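Local coordinates for Asp/Glu-specific dipeptidyl-peptidase (Flavobacterium psychrophilum, PDB 5JXF), which removes dipeptides from the N-terminus of oligopeptides as a serine peptidase of family S46, strictly requiring aspartate or glutamate at the P1 position, at residues 590-595 against 603-608. Sequence-based numbering, arbitrary orientation.
Sequences GKVKGY and YNPTTY
Tyr595 and Tyr603 illustrate how a hydrogen-bonded antiparallel pair can be reinforced by its own side chains. Two backbone bonds join them: Tyr603 N bonds to Tyr595 O at 2.7 Å and Tyr595 N to Tyr603 O at 3.1 Å. That second oxygen is also approached by Gly594 CA, 3.1 Å from Tyr603 O, in a CA-H...O contact.

The aromatic interaction lies beside this pair. Both rings project from the same face of the sheet and form an offset edge-to-face pair, with planes at 88°. Tyr603 CD2 leads the approach, 3.4 Å from Tyr595 CZ, while Tyr595 OH lies near the plane of the Tyr603 ring. With CG lodged between its backbone N and carbonyl carbon (chi1 72°), the Tyr595 ring reaches this edge; its hydroxyl hydrogen-bonds Glu683. Trimmed to an alanine, Tyr595 would probably abandon the edge of the Tyr603 ring and leave Glu683 without this hydroxyl.

Beyond the pair, Pro605 CB meets Val592 CG1 at 3.7 Å and lies against the backbone at Gly594.

Arg697 binds the carbonyls of Lys593 and Gly594, and Tyr595 packs on Ile652 of strand 648-653. Its side chain lies about 9 Å from that of Arg680, which by similarity recognises the acidic P1 residue. The pair sits at the end of hairpin 595-598/601-608 away from its turn, where the chain arrives from strand 586-591 at the sheet's far edge, while Tyr603 continues the sheet into the second subunit through an antiparallel ladder.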
loop_
_atom_site.group_PDB
_atom_site.type_symbol
_atom_site.label_atom_id
_atom_site.label_comp_id
_atom_site.label_asym_id
_atom_site.label_seq_id
_atom_site.Cartn_x
_atom_site.Cartn_y
_atom_site.Cartn_z
ATOM N N GLY A 590 12.364 -2.375 -25.216
ATOM C CA GLY A 590 12.938 -1.631 -24.116
ATOM C C GLY A 590 13.797 -2.564 -23.308
ATOM O O GLY A 590 14.506 -3.395 -23.876
ATOM N N LYS A 591 13.711 -2.452 -21.984
ATOM C CA LYS A 591 14.526 -3.291 -21.132
ATOM C C LYS A 591 13.853 -3.586 -19.795
ATOM O O LYS A 591 12.994 -2.837 -19.340
ATOM C CB LYS A 591 15.889 -2.625 -20.909
ATOM C CG LYS A 591 15.773 -1.286 -20.210
ATOM C CD LYS A 591 16.966 -0.393 -20.484
ATOM C CE LYS A 591 18.218 -0.907 -19.818
ATOM N NZ LYS A 591 19.427 -0.192 -20.295
ATOM N N VAL A 592 14.248 -4.701 -19.192
ATOM C CA VAL A 592 13.846 -5.036 -17.845
ATOM C C VAL A 592 14.374 -3.934 -16.895
ATOM O O VAL A 592 15.581 -3.729 -16.770
ATOM C CB VAL A 592 14.377 -6.435 -17.440
ATOM C CG1 VAL A 592 13.983 -6.762 -16.024
ATOM C CG2 VAL A 592 13.865 -7.518 -18.405
ATOM N N LYS A 593 13.462 -3.205 -16.261
ATOM C CA LYS A 593 13.831 -2.038 -15.474
ATOM C C LYS A 593 12.788 -1.759 -14.401
ATOM O O LYS A 593 11.599 -1.655 -14.708
ATOM C CB LYS A 593 13.977 -0.798 -16.368
ATOM C CG LYS A 593 14.756 0.355 -15.726
ATOM C CD LYS A 593 16.091 -0.191 -15.248
ATOM C CE LYS A 593 17.188 0.833 -15.227
ATOM N NZ LYS A 593 18.495 0.107 -15.198
ATOM N N GLY A 594 13.225 -1.607 -13.155
ATOM C CA GLY A 594 12.321 -1.183 -12.094
ATOM C C GLY A 594 11.957 0.282 -12.219
ATOM O O GLY A 594 12.209 0.908 -13.252
ATOM N N TYR A 595 11.365 0.838 -11.154
ATOM C CA TYR A 595 11.051 2.269 -11.099
ATOM C C TYR A 595 10.747 2.750 -9.670
ATOM O O TYR A 595 10.648 1.950 -8.740
ATOM C CB TYR A 595 9.866 2.598 -12.004
ATOM C CG TYR A 595 8.527 2.110 -11.479
ATOM C CD1 TYR A 595 8.190 0.760 -11.504
ATOM C CD2 TYR A 595 7.589 3.001 -10.984
ATOM C CE1 TYR A 595 6.951 0.313 -11.033
ATOM C CE2 TYR A 595 6.356 2.564 -10.519
ATOM C CZ TYR A 595 6.048 1.217 -10.554
ATOM O OH TYR A 595 4.824 0.805 -10.078
ATOM N N TYR A 603 10.937 0.195 -6.748
ATOM C CA TYR A 603 10.371 -1.104 -7.081
ATOM C C TYR A 603 11.349 -1.846 -7.972
ATOM O O TYR A 603 11.732 -1.354 -9.036
ATOM C CB TYR A 603 9.026 -0.968 -7.780
ATOM C CG TYR A 603 7.862 -0.577 -6.908
ATOM C CD1 TYR A 603 7.942 -0.634 -5.521
ATOM C CD2 TYR A 603 6.676 -0.139 -7.481
ATOM C CE1 TYR A 603 6.862 -0.262 -4.729
ATOM C CE2 TYR A 603 5.595 0.223 -6.712
ATOM C CZ TYR A 603 5.693 0.167 -5.332
ATOM O OH TYR A 603 4.612 0.532 -4.567
ATOM N N ASN A 604 11.774 -3.018 -7.522
ATOM C CA ASN A 604 12.694 -3.818 -8.292
ATOM C C ASN A 604 11.973 -4.435 -9.485
ATOM O O ASN A 604 10.759 -4.617 -9.430
ATOM C CB ASN A 604 13.302 -4.901 -7.418
ATOM C CG ASN A 604 14.229 -4.339 -6.367
ATOM O OD1 ASN A 604 15.005 -3.420 -6.637
ATOM N ND2 ASN A 604 14.137 -4.871 -5.153
ATOM N N PRO A 605 12.715 -4.778 -10.553
ATOM C CA PRO A 605 12.102 -5.283 -11.799
ATOM C C PRO A 605 11.598 -6.731 -11.789
ATOM O O PRO A 605 10.971 -7.134 -12.773
ATOM C CB PRO A 605 13.239 -5.138 -12.816
ATOM C CG PRO A 605 14.487 -5.256 -11.982
ATOM C CD PRO A 605 14.151 -4.493 -10.725
ATOM N N THR A 606 11.839 -7.499 -10.732
ATOM C CA THR A 606 11.414 -8.908 -10.718
ATOM C C THR A 606 10.732 -9.324 -9.414
ATOM O O THR A 606 11.071 -8.814 -8.354
ATOM C CB THR A 606 12.610 -9.864 -10.942
ATOM O OG1 THR A 606 13.530 -9.740 -9.851
ATOM C CG2 THR A 606 13.331 -9.569 -12.269
ATOM N N THR A 607 9.779 -10.251 -9.491
ATOM C CA THR A 607 9.138 -10.791 -8.288
ATOM C C THR A 607 9.397 -12.301 -8.172
ATOM O O THR A 607 9.783 -12.946 -9.145
ATOM C CB THR A 607 7.596 -10.554 -8.267
ATOM O OG1 THR A 607 7.024 -10.938 -9.527
ATOM C CG2 THR A 607 7.232 -9.102 -7.964
ATOM N N TYR A 608 9.155 -12.853 -6.984
ATOM C CA TYR A 608 9.376 -14.276 -6.698
ATOM C C TYR A 608 8.189 -14.897 -5.947
ATOM O O TYR A 608 7.361 -14.185 -5.394
ATOM C CB TYR A 608 10.691 -14.470 -5.900
ATOM C CG TYR A 608 11.887 -13.958 -6.677
ATOM C CD1 TYR A 608 12.232 -12.613 -6.653
ATOM C CD2 TYR A 608 12.625 -14.809 -7.494
ATOM C CE1 TYR A 608 13.292 -12.134 -7.407
ATOM C CE2 TYR A 608 13.697 -14.341 -8.245
ATOM C CZ TYR A 608 14.025 -13.006 -8.198
ATOM O OH TYR A 608 15.089 -12.533 -8.932
#